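Local coordinates for protein porin (Acinetobacter baumannii AB307-0294, PDB 5DL7) that probably acts as an outer-membrane porin of the OprD family, a beta-barrel thought to let small molecules, possibly vanillate among them, cross the outer membrane, at residues V262-I267 and M285-S290; Y223-L228 and T291-L296; G57-T62 and T112-F117. One frame throughout, in Å; residues are numbered along the deposited sequence.

Interaction 1. Residues V262-I267 and M285-S290; sequences VDNRHI and MQSFGS. With C8E ((hydroxyethyloxy)tri(ethyloxy)octane), chain L.
R265 and F288 form an antiparallel hydrogen-bonded pair, and R265 N reaches F288 O at 2.8 Å (N-H...O angle 167°). I267 and Q286 repeat this pattern, while H266 and S287 between them make a non-hydrogen-bonded pair. Beyond the last bridge, D263 OD2 accepts S290 N at 2.9 Å, from the anti side and tilted out of the carboxylate plane. N264 ND2 gives S287 OG a weak bond and has a stronger partner in T291 O.

R265 CG is anti to the carbonyl carbon and the chain bends at chi2 and chi3 toward D263, whose OD1 forms a salt bridge with R265 NH2 at 3.0 Å. OD1 lies in the guanidinium plane but is met from above the carboxylate plane, and F288 O lies over the guanidinium face. C8E, a detergent, completes this cluster, its O21 lying 2.6 Å from D263 OD2 and 2.8 Å from R265 NH1, while R265 NE donates to O12.

I267 CG2 meets the edge of the F288 ring at CE1, 3.9 Å away. M285 SD lies at the edge of the H266 imidazole, 5.0 Å from its centroid, a sulfur-aromatic contact.

Strands 263-275 and 278-288 thus form a beta hairpin of the porin barrel.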
loop_
_atom_site.group_PDB
_atom_site.type_symbol
_atom_site.label_atom_id
_atom_site.label_comp_id
_atom_site.label_asym_id
_atom_site.label_seq_id
_atom_site.Cartn_x
_atom_site.Cartn_y
_atom_site.Cartn_z
ATOM N N VAL A 262 -7.778 -21.886 2.820
ATOM C CA VAL A 262 -7.240 -20.827 1.991
ATOM C C VAL A 262 -6.774 -21.514 0.724
ATOM O O VAL A 262 -5.980 -22.433 0.779
ATOM C CB VAL A 262 -6.027 -20.109 2.686
ATOM C CG1 VAL A 262 -5.394 -19.074 1.739
ATOM C CG2 VAL A 262 -6.418 -19.500 4.012
ATOM N N ASP A 263 -7.226 -21.069 -0.375
ATOM C CA ASP A 263 -6.981 -21.770 -1.705
ATOM C C ASP A 263 -7.131 -20.746 -2.830
ATOM O O ASP A 263 -8.199 -20.474 -3.282
ATOM C CB ASP A 263 -7.941 -22.992 -1.847
ATOM C CG ASP A 263 -7.767 -23.608 -3.196
ATOM O OD1 ASP A 263 -6.579 -24.031 -3.408
ATOM O OD2 ASP A 263 -8.652 -23.840 -4.040
ATOM N N ASN A 264 -6.018 -20.104 -3.174
ATOM C CA ASN A 264 -6.104 -19.011 -4.112
ATOM C C ASN A 264 -4.847 -18.954 -5.005
ATOM O O ASN A 264 -3.750 -19.087 -4.517
ATOM C CB ASN A 264 -6.230 -17.684 -3.338
ATOM C CG ASN A 264 -6.370 -16.539 -4.288
ATOM O OD1 ASN A 264 -5.398 -15.810 -4.592
ATOM N ND2 ASN A 264 -7.631 -16.278 -4.719
ATOM N N ARG A 265 -5.114 -18.719 -6.247
ATOM C CA ARG A 265 -4.077 -18.162 -7.165
ATOM C C ARG A 265 -4.590 -16.888 -7.652
ATOM O O ARG A 265 -5.776 -16.755 -7.976
ATOM C CB ARG A 265 -3.810 -19.070 -8.403
ATOM C CG ARG A 265 -2.953 -20.273 -8.118
ATOM C CD ARG A 265 -3.537 -21.324 -7.231
ATOM N NE ARG A 265 -4.704 -21.889 -7.818
ATOM C CZ ARG A 265 -5.648 -22.599 -7.201
ATOM N NH1 ARG A 265 -6.742 -23.029 -7.861
ATOM N NH2 ARG A 265 -5.548 -22.712 -5.895
ATOM N N HIS A 266 -3.734 -15.872 -7.749
ATOM C CA HIS A 266 -4.177 -14.578 -8.217
ATOM C C HIS A 266 -3.167 -14.022 -9.256
ATOM O O HIS A 266 -1.957 -14.012 -8.936
ATOM C CB HIS A 266 -4.319 -13.595 -7.028
ATOM C CG HIS A 266 -5.098 -12.380 -7.431
ATOM N ND1 HIS A 266 -4.525 -11.343 -8.099
ATOM C CD2 HIS A 266 -6.443 -12.092 -7.333
ATOM C CE1 HIS A 266 -5.494 -10.500 -8.441
ATOM N NE2 HIS A 266 -6.654 -10.950 -8.000
ATOM N N ILE A 267 -3.682 -13.655 -10.421
ATOM C CA ILE A 267 -2.758 -13.104 -11.460
ATOM C C ILE A 267 -3.242 -11.740 -11.690
ATOM O O ILE A 267 -4.446 -11.473 -11.764
ATOM C CB ILE A 267 -2.809 -14.059 -12.697
ATOM C CG1 ILE A 267 -1.878 -13.543 -13.732
ATOM C CG2 ILE A 267 -4.175 -13.967 -13.273
ATOM C CD1 ILE A 267 -0.434 -13.635 -13.273
ATOM N N MET A 285 -7.060 -8.610 -14.002
ATOM C CA MET A 285 -6.821 -9.467 -12.863
ATOM C C MET A 285 -7.776 -10.615 -12.863
ATOM O O MET A 285 -8.895 -10.479 -13.291
ATOM C CB MET A 285 -6.849 -8.753 -11.494
ATOM C CG MET A 285 -6.132 -7.414 -11.435
ATOM S SD MET A 285 -5.719 -6.845 -9.801
ATOM C CE MET A 285 -7.355 -6.471 -9.136
ATOM N N GLN A 286 -7.319 -11.705 -12.288
ATOM C CA GLN A 286 -8.238 -12.804 -11.984
ATOM C C GLN A 286 -7.838 -13.662 -10.817
ATOM O O GLN A 286 -6.678 -14.029 -10.655
ATOM C CB GLN A 286 -8.404 -13.702 -13.240
ATOM C CG GLN A 286 -9.372 -14.862 -13.124
ATOM C CD GLN A 286 -9.686 -15.564 -14.454
ATOM O OE1 GLN A 286 -9.330 -15.067 -15.508
ATOM N NE2 GLN A 286 -10.517 -16.612 -14.385
ATOM N N SER A 287 -8.832 -13.948 -9.962
ATOM C CA SER A 287 -8.694 -14.889 -8.942
ATOM C C SER A 287 -9.125 -16.263 -9.289
ATOM O O SER A 287 -10.206 -16.449 -9.887
ATOM C CB SER A 287 -9.548 -14.329 -7.742
ATOM O OG SER A 287 -9.375 -15.117 -6.612
ATOM N N PHE A 288 -8.369 -17.262 -8.815
ATOM C CA PHE A 288 -8.714 -18.665 -9.023
ATOM C C PHE A 288 -8.685 -19.409 -7.695
ATOM O O PHE A 288 -7.850 -19.120 -6.878
ATOM C CB PHE A 288 -7.677 -19.421 -9.911
ATOM C CG PHE A 288 -7.493 -18.740 -11.271
ATOM C CD1 PHE A 288 -6.648 -17.693 -11.418
ATOM C CD2 PHE A 288 -8.272 -19.235 -12.398
ATOM C CE1 PHE A 288 -6.539 -17.054 -12.666
ATOM C CE2 PHE A 288 -8.020 -18.720 -13.677
ATOM C CZ PHE A 288 -7.154 -17.629 -13.767
ATOM N N GLY A 289 -9.531 -20.458 -7.570
ATOM C CA GLY A 289 -9.473 -21.242 -6.353
ATOM C C GLY A 289 -10.677 -21.048 -5.420
ATOM O O GLY A 289 -11.544 -20.293 -5.768
ATOM N N SER A 290 -10.692 -21.837 -4.377
ATOM C CA SER A 290 -11.887 -21.843 -3.437
ATOM C C SER A 290 -12.081 -20.577 -2.631
ATOM O O SER A 290 -13.193 -20.377 -2.102
ATOM C CB SER A 290 -11.755 -22.992 -2.411
ATOM O OG SER A 290 -11.663 -24.182 -3.135
HETATM C C11 C8E L . -4.073 -23.673 -11.029
HETATM O O12 C8E L . -4.722 -22.371 -10.650
HETATM C C13 C8E L . -5.368 -21.779 -11.751
HETATM C C14 C8E L . -6.622 -22.603 -12.054
HETATM O O15 C8E L . -7.412 -22.948 -10.845
HETATM C C16 C8E L . -8.670 -23.381 -11.325
HETATM C C17 C8E L . -9.563 -23.590 -10.130
HETATM O O18 C8E L . -8.991 -24.662 -9.376
HETATM C C19 C8E L . -9.838 -24.985 -8.244
HETATM C C20 C8E L . -9.069 -25.751 -7.198
HETATM O O21 C8E L . -8.231 -24.911 -6.326
#

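Interaction 2. Residues Y223-L228 and T291-L296; sequences YQQQFL and TGLPFL
Y223 and P294 meet ring against ring, P294 CG lying over one face of the phenol. It stands 4.2 Å from the centroid of the Y223 ring, 16° off its normal, in a CH-pi contact offset toward the rim. P294 CB adds apolar contact, 3.8 Å from Y223 CD2. A chi1 of 68° sets Y223 CG between the backbone N and the carbonyl carbon, on the side of the loop. At the far end of the ring the hydroxyl packs on the chain beyond the proline, with Y223 OH 3.6 Å from F295 CA and 3.9 Å from L296 CG.

One hydrogen bond joins the segments. Q225 reaches out with an extended chain, CG anti to the backbone N, and its NE2 donates to P294 O at 2.9 Å. The acceptor lies close to the Q225 amide plane, whereas the donor is tilted 30° from the carbonyl plane. L293 CD1 packs against the same amide nitrogen, 3.9 Å from Q225 NE2, the two side chains crossing at about a right angle.

Residues 291-296 belong to the loop between strands 278-288 and 318-327, which here folds back against side chains of strand 223-235, consistent with the loops that fold into the lumen of porins. Strand 240-253 lies between that strand and 263-275: its S251 bonds Q225 NE2, while L296 touches L219 of strand 210-219.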
loop_
_atom_site.group_PDB
_atom_site.type_symbol
_atom_site.label_atom_id
_atom_site.label_comp_id
_atom_site.label_asym_id
_atom_site.label_seq_id
_atom_site.Cartn_x
_atom_site.Cartn_y
_atom_site.Cartn_z
ATOM N N TYR A 223 -1.548 -18.978 6.841
ATOM C CA TYR A 223 -1.359 -19.266 5.387
ATOM C C TYR A 223 0.131 -19.340 5.050
ATOM O O TYR A 223 0.960 -18.718 5.742
ATOM C CB TYR A 223 -2.087 -18.352 4.474
ATOM C CG TYR A 223 -1.624 -16.936 4.437
ATOM C CD1 TYR A 223 -0.435 -16.608 3.734
ATOM C CD2 TYR A 223 -2.241 -15.887 5.035
ATOM C CE1 TYR A 223 -0.016 -15.295 3.679
ATOM C CE2 TYR A 223 -1.835 -14.563 4.950
ATOM C CZ TYR A 223 -0.709 -14.205 4.349
ATOM O OH TYR A 223 -0.203 -12.943 4.263
ATOM N N GLN A 224 0.389 -20.004 3.913
ATOM C CA GLN A 224 1.695 -19.892 3.186
ATOM C C GLN A 224 1.379 -19.247 1.863
ATOM O O GLN A 224 0.337 -19.525 1.261
ATOM C CB GLN A 224 2.389 -21.262 2.982
ATOM C CG GLN A 224 2.910 -21.729 4.273
ATOM C CD GLN A 224 3.574 -23.100 4.160
ATOM O OE1 GLN A 224 3.651 -23.921 5.207
ATOM N NE2 GLN A 224 3.992 -23.399 2.967
ATOM N N GLN A 225 2.295 -18.448 1.355
ATOM C CA GLN A 225 2.085 -17.690 0.142
ATOM C C GLN A 225 3.406 -17.597 -0.690
ATOM O O GLN A 225 4.412 -17.332 -0.059
ATOM C CB GLN A 225 1.476 -16.362 0.424
ATOM C CG GLN A 225 1.205 -15.474 -0.757
ATOM C CD GLN A 225 0.524 -14.194 -0.274
ATOM O OE1 GLN A 225 1.169 -13.224 0.105
ATOM N NE2 GLN A 225 -0.832 -14.235 -0.286
ATOM N N GLN A 226 3.291 -17.912 -1.973
ATOM C CA GLN A 226 4.426 -17.564 -2.856
ATOM C C GLN A 226 4.083 -16.501 -3.853
ATOM O O GLN A 226 2.849 -16.295 -4.223
ATOM C CB GLN A 226 4.771 -18.791 -3.637
ATOM C CG GLN A 226 5.356 -19.950 -2.850
ATOM C CD GLN A 226 4.265 -20.766 -2.121
ATOM O OE1 GLN A 226 3.209 -21.059 -2.680
ATOM N NE2 GLN A 226 4.516 -21.001 -0.880
ATOM N N PHE A 227 5.037 -15.727 -4.251
ATOM C CA PHE A 227 4.866 -14.657 -5.240
ATOM C C PHE A 227 5.882 -14.883 -6.354
ATOM O O PHE A 227 7.076 -15.106 -6.049
ATOM C CB PHE A 227 5.216 -13.296 -4.601
ATOM C CG PHE A 227 5.245 -12.126 -5.583
ATOM C CD1 PHE A 227 4.039 -11.566 -5.969
ATOM C CD2 PHE A 227 6.418 -11.788 -6.174
ATOM C CE1 PHE A 227 4.062 -10.519 -6.862
ATOM C CE2 PHE A 227 6.451 -10.691 -7.086
ATOM C CZ PHE A 227 5.274 -10.117 -7.438
ATOM N N LEU A 228 5.446 -14.673 -7.576
ATOM C CA LEU A 228 6.378 -14.524 -8.698
ATOM C C LEU A 228 5.932 -13.290 -9.465
ATOM O O LEU A 228 4.709 -13.091 -9.619
ATOM C CB LEU A 228 6.242 -15.689 -9.695
ATOM C CG LEU A 228 6.704 -17.021 -9.099
ATOM C CD1 LEU A 228 6.369 -18.071 -10.234
ATOM C CD2 LEU A 228 8.207 -17.010 -8.859
ATOM N N THR A 291 -11.104 -19.749 -2.510
ATOM C CA THR A 291 -11.142 -18.485 -1.779
ATOM C C THR A 291 -10.646 -17.334 -2.485
ATOM O O THR A 291 -9.884 -17.508 -3.471
ATOM C CB THR A 291 -10.475 -18.638 -0.374
ATOM O OG1 THR A 291 -8.975 -18.616 -0.500
ATOM C CG2 THR A 291 -10.880 -19.841 0.384
ATOM N N GLY A 292 -10.771 -16.156 -1.913
ATOM C CA GLY A 292 -10.084 -15.020 -2.393
ATOM C C GLY A 292 -8.662 -15.013 -1.863
ATOM O O GLY A 292 -8.165 -15.883 -1.210
ATOM N N LEU A 293 -7.989 -13.922 -2.172
ATOM C CA LEU A 293 -6.583 -13.696 -1.864
ATOM C C LEU A 293 -6.349 -13.226 -0.380
ATOM O O LEU A 293 -6.921 -12.236 0.003
ATOM C CB LEU A 293 -5.993 -12.580 -2.720
ATOM C CG LEU A 293 -4.522 -12.208 -2.576
ATOM C CD1 LEU A 293 -3.605 -13.346 -2.951
ATOM C CD2 LEU A 293 -4.217 -10.900 -3.260
ATOM N N PRO A 294 -5.584 -13.958 0.366
ATOM C CA PRO A 294 -5.164 -13.441 1.712
ATOM C C PRO A 294 -3.959 -12.562 1.651
ATOM O O PRO A 294 -3.096 -12.691 0.789
ATOM C CB PRO A 294 -4.800 -14.694 2.548
ATOM C CG PRO A 294 -4.205 -15.611 1.437
ATOM C CD PRO A 294 -4.961 -15.296 0.155
ATOM N N PHE A 295 -3.872 -11.655 2.662
ATOM C CA PHE A 295 -2.705 -10.796 2.857
ATOM C C PHE A 295 -2.727 -10.243 4.281
ATOM O O PHE A 295 -3.775 -10.410 4.924
ATOM C CB PHE A 295 -2.580 -9.691 1.752
ATOM C CG PHE A 295 -3.885 -8.957 1.446
ATOM C CD1 PHE A 295 -4.197 -7.801 2.187
ATOM C CD2 PHE A 295 -4.729 -9.384 0.400
ATOM C CE1 PHE A 295 -5.344 -7.131 1.927
ATOM C CE2 PHE A 295 -5.914 -8.779 0.156
ATOM C CZ PHE A 295 -6.252 -7.651 0.951
ATOM N N LEU A 296 -1.691 -9.606 4.677
ATOM C CA LEU A 296 -1.584 -9.151 6.085
ATOM C C LEU A 296 -2.611 -8.111 6.411
ATOM O O LEU A 296 -3.026 -7.302 5.576
ATOM C CB LEU A 296 -0.140 -8.728 6.388
ATOM C CG LEU A 296 0.807 -9.887 6.413
ATOM C CD1 LEU A 296 2.264 -9.374 6.337
ATOM C CD2 LEU A 296 0.746 -10.704 7.691
#

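Interaction 3. Residues G57-T62 and T112-F117; sequences GQSGYT and TGKAKF
K114 has a chi1 of 64°, which places CG between the backbone N and the carbonyl carbon, and beyond CG its chain runs extended across the ring of Y61. K116 instead has CG anti to the backbone N (chi1 -179°), and its chain bends further out. The two lysines, on one side of strand 105-117 in the antiparallel barrel of this OprD-family porin, hold the aromatic ring of Y61 between them. Each crosses the tyrosine side chain at about a right angle.

Over one face of the ring lies K114 CE, 4.0 Å from the centroid of Y61 in a CH-pi contact. The opposite face receives K116 CB, which is 3.7 Å from the same Y61 centroid, so aliphatic carbon covers the ring from both sides. K116 CD and CE continue beside Y61 CE2 and CD2. The K114 ammonium takes part too: its NZ stands 4.8 Å from the Y61 centroid, an off-centre cation-pi contact. At the end of the ring, the hydroxyl packs against the lysine chain, with Y61 OH 3.4 Å from K114 CD, while its polar partner is E121 of strand 120-124.

The K114 ammonium has two polar partners. D71 of strand 66-79, which lies between strands 46-58 and 105-117, forms a salt bridge with NZ, a pairing likely to favour the protonated amine. The other grip comes from residues 57-62: K114 NZ donates to S59 O at 2.7 Å, approaching 29° out of the carbonyl plane.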
loop_
_atom_site.group_PDB
_atom_site.type_symbol
_atom_site.label_atom_id
_atom_site.label_comp_id
_atom_site.label_asym_id
_atom_site.label_seq_id
_atom_site.Cartn_x
_atom_site.Cartn_y
_atom_site.Cartn_z
ATOM N N GLY A 57 15.220 9.127 9.833
ATOM C CA GLY A 57 16.651 9.341 9.946
ATOM C C GLY A 57 17.314 7.954 9.652
ATOM O O GLY A 57 16.848 6.945 10.170
ATOM N N GLN A 58 18.392 7.902 8.848
ATOM C CA GLN A 58 19.107 6.654 8.597
ATOM C C GLN A 58 20.563 6.939 8.638
ATOM O O GLN A 58 20.959 7.721 7.798
ATOM C CB GLN A 58 18.611 6.054 7.202
ATOM C CG GLN A 58 17.156 5.976 6.988
ATOM C CD GLN A 58 16.737 5.577 5.590
ATOM O OE1 GLN A 58 15.931 6.220 4.957
ATOM N NE2 GLN A 58 17.172 4.456 5.165
ATOM N N SER A 59 21.344 6.462 9.651
ATOM C CA SER A 59 22.708 6.777 9.806
ATOM C C SER A 59 23.494 5.933 8.731
ATOM O O SER A 59 22.969 5.087 8.102
ATOM C CB SER A 59 23.299 6.499 11.146
ATOM O OG SER A 59 23.361 5.070 11.218
ATOM N N GLY A 60 24.730 6.348 8.457
ATOM C CA GLY A 60 25.642 5.440 7.739
ATOM C C GLY A 60 26.183 4.448 8.768
ATOM O O GLY A 60 25.696 4.351 9.919
ATOM N N TYR A 61 27.266 3.782 8.399
ATOM C CA TYR A 61 27.830 2.712 9.187
ATOM C C TYR A 61 29.133 3.041 9.770
ATOM O O TYR A 61 29.976 3.729 9.138
ATOM C CB TYR A 61 27.828 1.449 8.246
ATOM C CG TYR A 61 26.541 0.835 7.992
ATOM C CD1 TYR A 61 26.023 -0.130 8.902
ATOM C CD2 TYR A 61 25.776 1.112 6.852
ATOM C CE1 TYR A 61 24.873 -0.762 8.680
ATOM C CE2 TYR A 61 24.621 0.462 6.601
ATOM C CZ TYR A 61 24.148 -0.531 7.496
ATOM O OH TYR A 61 22.991 -1.156 7.233
ATOM N N THR A 62 29.411 2.580 11.007
ATOM C CA THR A 62 30.691 2.726 11.608
ATOM C C THR A 62 31.807 1.968 10.751
ATOM O O THR A 62 31.531 1.035 10.006
ATOM C CB THR A 62 30.817 2.330 13.172
ATOM O OG1 THR A 62 30.327 1.028 13.378
ATOM C CG2 THR A 62 29.938 3.138 14.112
ATOM N N THR A 112 15.664 1.255 14.850
ATOM C CA THR A 112 16.206 0.045 14.236
ATOM C C THR A 112 17.695 0.061 14.408
ATOM O O THR A 112 18.333 1.117 14.269
ATOM C CB THR A 112 15.992 0.009 12.702
ATOM O OG1 THR A 112 14.726 0.502 12.339
ATOM C CG2 THR A 112 16.139 -1.422 12.148
ATOM N N GLY A 113 18.300 -0.996 14.878
ATOM C CA GLY A 113 19.707 -1.062 14.914
ATOM C C GLY A 113 20.095 -1.884 13.647
ATOM O O GLY A 113 19.374 -2.748 13.201
ATOM N N LYS A 114 21.289 -1.562 13.117
ATOM C CA LYS A 114 21.766 -2.214 11.874
ATOM C C LYS A 114 23.197 -2.452 11.917
ATOM O O LYS A 114 24.018 -1.787 12.553
ATOM C CB LYS A 114 21.297 -1.387 10.651
ATOM C CG LYS A 114 21.868 -0.048 10.593
ATOM C CD LYS A 114 21.189 0.769 9.443
ATOM C CE LYS A 114 22.100 2.004 9.363
ATOM N NZ LYS A 114 21.384 2.912 8.421
ATOM N N ALA A 115 23.586 -3.551 11.229
ATOM C CA ALA A 115 24.949 -3.963 11.092
ATOM C C ALA A 115 25.266 -4.429 9.651
ATOM O O ALA A 115 24.406 -5.011 9.025
ATOM C CB ALA A 115 25.247 -5.161 12.002
ATOM N N LYS A 116 26.481 -4.125 9.186
ATOM C CA LYS A 116 26.871 -4.420 7.847
ATOM C C LYS A 116 28.229 -5.094 7.785
ATOM O O LYS A 116 29.127 -4.679 8.445
ATOM C CB LYS A 116 26.899 -3.125 7.100
ATOM C CG LYS A 116 27.279 -3.333 5.659
ATOM C CD LYS A 116 26.726 -2.238 4.838
ATOM C CE LYS A 116 27.787 -1.288 4.470
ATOM N NZ LYS A 116 27.378 -0.957 3.084
ATOM N N PHE A 117 28.278 -6.150 6.998
ATOM C CA PHE A 117 29.491 -6.859 6.639
ATOM C C PHE A 117 29.527 -6.999 5.125
ATOM O O PHE A 117 28.638 -7.584 4.558
ATOM C CB PHE A 117 29.461 -8.284 7.269
ATOM C CG PHE A 117 30.640 -9.135 6.889
ATOM C CD1 PHE A 117 31.889 -8.749 7.275
ATOM C CD2 PHE A 117 30.476 -10.307 6.146
ATOM C CE1 PHE A 117 33.038 -9.463 6.934
ATOM C CE2 PHE A 117 31.613 -11.072 5.826
ATOM C CZ PHE A 117 32.877 -10.621 6.181
#

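Interactions 1 and 2 are neighbours, their centres about 9 Å apart, and T291 connects them: N264 ND2 lies 2.9 Å from T291 O, and D263 N lies 3.0 Å from T291 OG1. As S290 passes directly into T291, the chain leaving the hairpin of interaction 1 becomes the loop of interaction 2. Interaction 1 lies next to a calcium ion bound by E253 and E261, with the side chain of D263 about 5 Å from the ion; interaction 2 is farther, with that of Y223 about 10 Å away. Interaction 3 belongs to a distant part of the barrel, its centre about 40 Å from that of interaction 1 and about 32 Å from that of interaction 2.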